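Local coordinates for protein Sso-CP2 metallo-carboxypetidase (Sulfolobus solfataricus, PDB 4MMO) that probably acts as a zinc-dependent carboxypeptidase of the M20 family, removing residues from the C-terminal end of peptides, at residues Pro79-Pro87 and Ala408-Lys416; Thr278-Cys289 and Arg303-Val313. All blocks are in the same frame, centred on the assembly; numbering follows the deposited sequence.

From the N terminus, the chain first reaches Pro-79 to Pro-87, in the loop between strands 65-71 and 91-93. Contact 1 joins it to Ala-408 to Lys-416, just ahead of the C-terminal helix 417-433, so it closes a loop of 320 residues and ties an early and a late part of the metallopeptidase fold together near the zinc site. Contact 2 is nested inside that loop. It pairs Thr-278 to Cys-289 with Arg-303 to Val-313 and closes only a short loop of 13 residues, zipping up a hairpin of the dimerisation region. The two contacts do not touch: their centres are 27 Å apart and their nearest atoms about 12 Å.

Contact 1. Residues Pro79-Pro87 and Ala408-Lys416; sequences PISEWKRAP and AHAPNENIK
Trp-83 and Pro-411 bring together two loops of the M20 metallopeptidase fold, the indole lying between prolines. On one face, Pro-411 CB makes a CH-pi contact, 3.9 Å from the centroid of the five-membered ring and 13° off its normal. The backbone continues over the same face toward the six-membered ring, where Asn-412 N lies 3.3 Å from Trp-83 CZ3. Pro-87 CG sits over the centre of the opposite face. With CG beside its backbone N (chi1 -75°), Trp-83 swings its ring in under the backbone of Pro-411 and Asn-412, while its NE1 reaches Val-77 O in a weak hydrogen bond. Were Trp-83 replaced by alanine, the indole would be missing between Pro-87 and Pro-411, and the 411-413 backbone would probably be free to shift.

Polar contacts gather on the amide of Asn-412. Lys-84 N donates to Asn-412 OD1 at 2.8 Å and 168°, in the carbonyl plane and on a lone pair. The other end of the amide makes a weak bond, Asn-412 ND2 to Glu-82 O at 3.4 Å. One side chain thus spans the backbone on both sides of Trp-83.

The charged partners lie further out. Arg-85 pairs with Glu-93 and makes a cation-pi contact with Tyr-98. Glu-413 forms a salt bridge with Arg-100, and its OE2 accepts from the backbone N of Ser-103 and of the zinc ligand Asp-104, which links this loop to the metal site. Next along the chain, Asn-414 ND2 turns back to donate to Asn-412 O at 3.2 Å, the acceptor lying in the Asn-414 amide plane.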
# COMPACT_ATOMS: atom_id res chain seq x y z
N PRO A 79 -0.35 -12.53 13.00
CA PRO A 79 -0.14 -13.90 12.53
C PRO A 79 0.10 -14.90 13.66
O PRO A 79 0.98 -14.68 14.50
CB PRO A 79 1.11 -13.77 11.65
CG PRO A 79 1.82 -12.51 12.12
CD PRO A 79 0.93 -11.80 13.10
N ILE A 80 -0.66 -15.99 13.65
CA ILE A 80 -0.60 -17.00 14.71
C ILE A 80 0.81 -17.56 14.89
O ILE A 80 1.17 -18.02 15.97
CB ILE A 80 -1.59 -18.16 14.42
CG1 ILE A 80 -3.02 -17.74 14.75
CG2 ILE A 80 -1.27 -19.40 15.25
CD1 ILE A 80 -3.63 -16.74 13.79
N SER A 81 1.61 -17.51 13.82
CA SER A 81 2.95 -18.09 13.85
C SER A 81 3.86 -17.41 14.88
O SER A 81 4.74 -18.06 15.45
CB SER A 81 3.59 -18.01 12.46
OG SER A 81 3.69 -16.66 12.02
N GLU A 82 3.65 -16.12 15.11
CA GLU A 82 4.50 -15.37 16.03
C GLU A 82 4.18 -15.67 17.50
O GLU A 82 4.96 -15.32 18.39
CB GLU A 82 4.36 -13.87 15.75
CG GLU A 82 5.14 -13.40 14.53
CD GLU A 82 4.83 -11.97 14.14
OE1 GLU A 82 4.06 -11.30 14.86
OE2 GLU A 82 5.36 -11.51 13.10
N TRP A 83 3.05 -16.31 17.74
CA TRP A 83 2.65 -16.68 19.10
C TRP A 83 3.36 -17.95 19.57
O TRP A 83 3.34 -18.97 18.88
CB TRP A 83 1.13 -16.90 19.17
CG TRP A 83 0.32 -15.64 19.15
CD1 TRP A 83 0.00 -14.89 18.06
CD2 TRP A 83 -0.28 -14.99 20.27
NE1 TRP A 83 -0.76 -13.81 18.43
CE2 TRP A 83 -0.95 -13.85 19.79
CE3 TRP A 83 -0.31 -15.26 21.65
CZ2 TRP A 83 -1.64 -12.98 20.63
CZ3 TRP A 83 -1.00 -14.39 22.48
CH2 TRP A 83 -1.66 -13.27 21.96
N LYS A 84 3.98 -17.88 20.74
CA LYS A 84 4.68 -19.04 21.30
C LYS A 84 3.69 -20.05 21.87
O LYS A 84 3.92 -21.26 21.81
CB LYS A 84 5.65 -18.60 22.39
CG LYS A 84 6.80 -17.76 21.88
CD LYS A 84 7.79 -17.45 22.98
CE LYS A 84 9.00 -16.70 22.43
NZ LYS A 84 8.61 -15.44 21.75
N ARG A 85 2.61 -19.53 22.44
CA ARG A 85 1.53 -20.35 22.95
C ARG A 85 0.26 -19.91 22.23
O ARG A 85 0.19 -18.76 21.79
CB ARG A 85 1.38 -20.16 24.46
CG ARG A 85 2.69 -20.26 25.24
CD ARG A 85 2.60 -19.55 26.57
NE ARG A 85 3.88 -19.55 27.28
CZ ARG A 85 4.84 -18.65 27.11
NH1 ARG A 85 4.69 -17.65 26.25
NH2 ARG A 85 5.97 -18.76 27.80
N ALA A 86 -0.71 -20.80 22.08
CA ALA A 86 -1.94 -20.46 21.37
C ALA A 86 -2.57 -19.21 21.99
O ALA A 86 -2.68 -19.14 23.21
CB ALA A 86 -2.91 -21.62 21.41
N PRO A 87 -2.97 -18.24 21.16
CA PRO A 87 -3.51 -16.96 21.65
C PRO A 87 -4.58 -17.07 22.71
O PRO A 87 -4.70 -16.15 23.52
CB PRO A 87 -4.09 -16.32 20.39
CG PRO A 87 -3.27 -16.85 19.29
CD PRO A 87 -2.91 -18.26 19.68
N ALA A 408 0.13 -5.82 24.95
CA ALA A 408 -1.22 -5.63 24.43
C ALA A 408 -1.14 -5.12 22.99
O ALA A 408 -0.27 -4.32 22.66
CB ALA A 408 -2.00 -4.65 25.30
N HIS A 409 -2.06 -5.59 22.15
CA HIS A 409 -2.03 -5.23 20.73
C HIS A 409 -0.77 -5.79 20.07
O HIS A 409 -0.17 -5.14 19.21
N ALA A 410 -0.38 -6.98 20.49
CA ALA A 410 0.85 -7.61 20.02
C ALA A 410 0.83 -9.09 20.40
O ALA A 410 0.03 -9.51 21.24
CB ALA A 410 2.05 -6.92 20.64
N PRO A 411 1.70 -9.90 19.78
CA PRO A 411 1.66 -11.33 20.11
C PRO A 411 2.21 -11.63 21.49
O PRO A 411 3.02 -10.87 22.02
CB PRO A 411 2.53 -11.96 19.02
CG PRO A 411 3.46 -10.89 18.61
CD PRO A 411 2.69 -9.61 18.72
N ASN A 412 1.78 -12.75 22.06
CA ASN A 412 2.19 -13.18 23.39
C ASN A 412 1.79 -12.18 24.46
O ASN A 412 2.58 -11.85 25.34
CB ASN A 412 3.70 -13.44 23.43
CG ASN A 412 4.15 -14.44 22.38
OD1 ASN A 412 3.59 -15.54 22.27
ND2 ASN A 412 5.14 -14.07 21.59
N GLU A 413 0.56 -11.69 24.37
CA GLU A 413 0.01 -10.84 25.41
C GLU A 413 -0.09 -11.62 26.71
O GLU A 413 -0.48 -12.79 26.71
CB GLU A 413 -1.37 -10.31 25.01
CG GLU A 413 -2.05 -9.50 26.10
CD GLU A 413 -3.42 -9.01 25.68
OE1 GLU A 413 -3.74 -9.09 24.48
OE2 GLU A 413 -4.19 -8.56 26.56
N ASN A 414 0.23 -10.97 27.82
CA ASN A 414 0.20 -11.62 29.12
C ASN A 414 0.08 -10.64 30.29
O ASN A 414 0.38 -9.46 30.14
CB ASN A 414 1.46 -12.45 29.31
CG ASN A 414 2.69 -11.59 29.51
OD1 ASN A 414 3.03 -11.23 30.63
ND2 ASN A 414 3.36 -11.25 28.42
N ILE A 415 -0.37 -11.15 31.43
CA ILE A 415 -0.36 -10.38 32.68
C ILE A 415 0.23 -11.21 33.82
O ILE A 415 0.04 -12.42 33.88
CB ILE A 415 -1.77 -9.88 33.08
CG1 ILE A 415 -2.74 -11.05 33.30
CG2 ILE A 415 -2.32 -8.95 32.02
CD1 ILE A 415 -3.84 -10.73 34.26
N LYS A 416 0.97 -10.55 34.71
CA LYS A 416 1.46 -11.21 35.91
C LYS A 416 0.27 -11.56 36.79
O LYS A 416 -0.60 -10.72 37.01
CB LYS A 416 2.44 -10.31 36.66
CG LYS A 416 3.75 -10.06 35.93
CD LYS A 416 4.64 -9.10 36.71
CE LYS A 416 5.79 -8.60 35.85
NZ LYS A 416 6.63 -7.60 36.56
O HOH W 1 2.63 -16.85 24.19

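Contact 2. Residues Thr278-Cys289 and Arg303-Val313; sequences TYPTCNVDGFEC and RAFAKLDFRLV. With SO4 (sulfate ion), chain D.
Asn-283 and Asp-309 face each other across a hydrogen-bonded antiparallel pair and are joined by their side chains as well. Asn-283 ND2 donates to Asp-309 OD1 at 2.9 Å and 165°, meeting its syn lone pair in the plane of the amide. The same oxygen stands 2.7 Å from Asp-285 OD2, close enough to suggest that one of these buried acids holds a proton.

Backbone geometry sets up this meeting. Asp-285 and Gly-286 both face Lys-307, a classic beta bulge: Asp-285 N reaches Lys-307 O at 2.8 Å, whereas the bond from Gly-286 N is weak. Beyond the bulge Glu-288 CB lies over the Phe-305 ring, 4.0 Å from its centroid. The other side of the sheet is apolar, with Val-284 CG2 against Leu-308 CD2 at 3.6 Å and Phe-287 beside Ala-306; helix 207-218 packs on Phe-287 and Leu-308. At the opposite end, OG1 of Thr-281 sits between its backbone N and carbonyl carbon (chi1 68°), a position from which it accepts from Arg-311 N at 3.0 Å.

Further out, Arg-311 NH1 grips O4 of a sulfate, probably a crystallisation ion, at 2.7 Å and 161°; the same-chain Thr-380 N and His-197 NE2 of the second subunit also bond to it. The Arg-311 side chain lies about 11 Å from the zinc. Asn-283 ND2 and Asp-285 OD1 bond to the Ile-299 backbone of that subunit, and residues 286-289 pair with one of its strands. The arrangement is a bulged antiparallel hairpin of the M20 dimerisation domain, whose sheet runs on across the dimer interface.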
# COMPACT_ATOMS: atom_id res chain seq x y z
N THR A 278 -0.44 15.98 23.70
CA THR A 278 -1.06 17.28 23.41
C THR A 278 -1.29 17.57 21.92
O THR A 278 -2.16 18.37 21.58
CB THR A 278 -0.21 18.43 24.04
OG1 THR A 278 -0.17 18.26 25.47
CG2 THR A 278 -0.80 19.81 23.74
N TYR A 279 -0.53 16.94 21.03
CA TYR A 279 -0.63 17.26 19.60
C TYR A 279 -1.72 16.47 18.88
O TYR A 279 -1.77 15.24 18.98
CB TYR A 279 0.70 16.99 18.88
CG TYR A 279 1.87 17.85 19.31
CD1 TYR A 279 1.73 18.84 20.28
CD2 TYR A 279 3.12 17.68 18.72
CE1 TYR A 279 2.81 19.62 20.65
CE2 TYR A 279 4.19 18.45 19.09
CZ TYR A 279 4.04 19.42 20.06
OH TYR A 279 5.12 20.19 20.42
N PRO A 280 -2.60 17.17 18.15
CA PRO A 280 -3.50 16.43 17.25
C PRO A 280 -2.72 15.94 16.03
O PRO A 280 -1.65 16.48 15.77
CB PRO A 280 -4.53 17.48 16.85
CG PRO A 280 -3.80 18.77 16.94
CD PRO A 280 -2.84 18.62 18.09
N THR A 281 -3.23 14.94 15.32
CA THR A 281 -2.49 14.37 14.19
C THR A 281 -3.32 14.22 12.93
O THR A 281 -4.55 14.22 12.97
CB THR A 281 -1.95 12.96 14.53
OG1 THR A 281 -3.05 12.05 14.67
CG2 THR A 281 -1.14 12.99 15.82
N CYS A 282 -2.61 14.10 11.81
CA CYS A 282 -3.17 13.59 10.56
C CYS A 282 -2.21 12.53 10.05
O CYS A 282 -1.21 12.84 9.41
CB CYS A 282 -3.32 14.70 9.52
SG CYS A 282 -3.74 14.08 7.87
N ASN A 283 -2.52 11.27 10.36
CA ASN A 283 -1.62 10.16 10.07
C ASN A 283 -2.12 9.29 8.92
O ASN A 283 -3.33 9.06 8.78
CB ASN A 283 -1.44 9.32 11.33
CG ASN A 283 -0.53 8.14 11.12
OD1 ASN A 283 0.68 8.29 10.96
ND2 ASN A 283 -1.11 6.94 11.12
N VAL A 284 -1.19 8.81 8.10
CA VAL A 284 -1.52 7.89 7.02
C VAL A 284 -1.29 6.46 7.50
O VAL A 284 -0.15 6.07 7.80
CB VAL A 284 -0.68 8.16 5.75
CG1 VAL A 284 -1.00 7.15 4.66
CG2 VAL A 284 -0.92 9.58 5.25
N ASP A 285 -2.36 5.68 7.59
CA ASP A 285 -2.27 4.30 8.04
C ASP A 285 -1.97 3.38 6.88
O ASP A 285 -1.41 2.30 7.06
CB ASP A 285 -3.59 3.85 8.69
CG ASP A 285 -3.98 4.71 9.86
OD1 ASP A 285 -3.45 4.48 10.97
OD2 ASP A 285 -4.81 5.61 9.66
N GLY A 286 -2.35 3.81 5.68
CA GLY A 286 -2.19 2.97 4.52
C GLY A 286 -2.33 3.72 3.21
O GLY A 286 -3.06 4.70 3.10
N PHE A 287 -1.60 3.24 2.22
CA PHE A 287 -1.72 3.72 0.86
C PHE A 287 -1.41 2.55 -0.07
O PHE A 287 -0.33 1.97 -0.02
CB PHE A 287 -0.76 4.88 0.61
CG PHE A 287 -0.90 5.51 -0.75
CD1 PHE A 287 -1.62 6.68 -0.92
CD2 PHE A 287 -0.29 4.94 -1.85
CE1 PHE A 287 -1.74 7.25 -2.18
CE2 PHE A 287 -0.41 5.51 -3.10
CZ PHE A 287 -1.14 6.67 -3.26
N GLU A 288 -2.40 2.20 -0.89
CA GLU A 288 -2.26 1.10 -1.84
C GLU A 288 -2.61 1.59 -3.23
O GLU A 288 -3.59 2.31 -3.43
CB GLU A 288 -3.21 -0.04 -1.47
CG GLU A 288 -3.22 -1.21 -2.45
CD GLU A 288 -1.92 -2.01 -2.42
OE1 GLU A 288 -1.34 -2.17 -1.32
OE2 GLU A 288 -1.49 -2.48 -3.49
N CYS A 289 -1.79 1.21 -4.20
CA CYS A 289 -2.08 1.50 -5.59
C CYS A 289 -1.21 0.68 -6.53
O CYS A 289 -0.03 0.46 -6.26
CB CYS A 289 -1.85 2.98 -5.88
SG CYS A 289 -2.23 3.39 -7.59
N ARG A 303 -7.06 2.42 -9.99
CA ARG A 303 -7.57 2.63 -8.64
C ARG A 303 -6.45 2.91 -7.64
O ARG A 303 -5.37 2.32 -7.72
CB ARG A 303 -8.36 1.39 -8.21
CG ARG A 303 -9.30 1.60 -7.04
CD ARG A 303 -10.20 0.38 -6.86
NE ARG A 303 -10.95 0.42 -5.61
CZ ARG A 303 -12.18 0.92 -5.47
NH1 ARG A 303 -12.83 1.45 -6.50
NH2 ARG A 303 -12.76 0.90 -4.27
N ALA A 304 -6.71 3.82 -6.71
CA ALA A 304 -5.80 4.12 -5.61
C ALA A 304 -6.62 4.49 -4.38
O ALA A 304 -7.60 5.22 -4.49
CB ALA A 304 -4.88 5.27 -5.98
N PHE A 305 -6.22 3.99 -3.22
CA PHE A 305 -6.87 4.39 -1.98
C PHE A 305 -5.89 4.57 -0.82
O PHE A 305 -4.81 3.98 -0.80
CB PHE A 305 -7.99 3.41 -1.59
CG PHE A 305 -7.52 2.01 -1.35
CD1 PHE A 305 -7.38 1.12 -2.40
CD2 PHE A 305 -7.24 1.57 -0.06
CE1 PHE A 305 -6.96 -0.18 -2.17
CE2 PHE A 305 -6.81 0.28 0.17
CZ PHE A 305 -6.67 -0.60 -0.89
N ALA A 306 -6.29 5.40 0.13
CA ALA A 306 -5.49 5.69 1.31
C ALA A 306 -6.39 5.73 2.54
O ALA A 306 -7.58 6.05 2.43
CB ALA A 306 -4.78 7.02 1.14
N LYS A 307 -5.83 5.39 3.69
CA LYS A 307 -6.55 5.40 4.95
C LYS A 307 -5.87 6.35 5.93
O LYS A 307 -4.67 6.24 6.18
CB LYS A 307 -6.62 3.99 5.54
CG LYS A 307 -7.59 3.08 4.82
CD LYS A 307 -7.62 1.69 5.45
CE LYS A 307 -8.37 0.70 4.57
NZ LYS A 307 -9.56 0.13 5.25
N LEU A 308 -6.65 7.27 6.48
CA LEU A 308 -6.14 8.30 7.38
C LEU A 308 -6.84 8.20 8.73
O LEU A 308 -8.04 7.94 8.79
CB LEU A 308 -6.39 9.69 6.80
CG LEU A 308 -5.97 9.94 5.35
CD1 LEU A 308 -6.54 11.26 4.86
CD2 LEU A 308 -4.46 9.93 5.23
N ASP A 309 -6.08 8.42 9.79
CA ASP A 309 -6.65 8.59 11.12
C ASP A 309 -6.19 9.93 11.67
O ASP A 309 -5.01 10.27 11.59
CB ASP A 309 -6.28 7.43 12.04
CG ASP A 309 -4.83 7.48 12.49
OD1 ASP A 309 -3.94 7.19 11.67
OD2 ASP A 309 -4.58 7.79 13.68
N PHE A 310 -7.14 10.70 12.21
CA PHE A 310 -6.85 11.97 12.86
C PHE A 310 -7.05 11.80 14.35
O PHE A 310 -8.15 11.47 14.79
CB PHE A 310 -7.81 13.07 12.38
CG PHE A 310 -7.67 13.42 10.92
CD1 PHE A 310 -8.31 12.68 9.94
CD2 PHE A 310 -6.94 14.54 10.53
CE1 PHE A 310 -8.20 13.02 8.60
CE2 PHE A 310 -6.83 14.88 9.20
CZ PHE A 310 -7.47 14.13 8.23
N ARG A 311 -6.00 12.02 15.14
CA ARG A 311 -6.15 12.04 16.60
C ARG A 311 -6.45 13.47 17.01
O ARG A 311 -5.77 14.40 16.58
CB ARG A 311 -4.88 11.56 17.29
CG ARG A 311 -4.45 10.16 16.89
CD ARG A 311 -5.35 9.10 17.48
NE ARG A 311 -4.97 7.78 17.01
CZ ARG A 311 -5.30 6.64 17.61
NH1 ARG A 311 -6.02 6.64 18.72
NH2 ARG A 311 -4.90 5.49 17.09
N LEU A 312 -7.47 13.64 17.84
CA LEU A 312 -7.98 14.97 18.18
C LEU A 312 -7.81 15.30 19.65
O LEU A 312 -7.70 14.41 20.50
CB LEU A 312 -9.45 15.05 17.80
CG LEU A 312 -9.75 14.69 16.34
CD1 LEU A 312 -11.25 14.61 16.10
CD2 LEU A 312 -9.12 15.71 15.41
N VAL A 313 -7.78 16.59 19.95
CA VAL A 313 -7.66 17.08 21.32
C VAL A 313 -8.74 18.13 21.55
O VAL A 313 -9.29 18.67 20.59
CB VAL A 313 -6.27 17.69 21.58
CG1 VAL A 313 -5.18 16.65 21.34
CG2 VAL A 313 -6.03 18.91 20.69
S SO4 D . -6.63 3.18 20.51
O1 SO4 D . -6.33 2.57 19.22
O2 SO4 D . -7.83 2.57 21.09
O3 SO4 D . -5.40 3.04 21.30
O4 SO4 D . -6.90 4.61 20.35
O HOH W 2 -2.45 9.25 14.47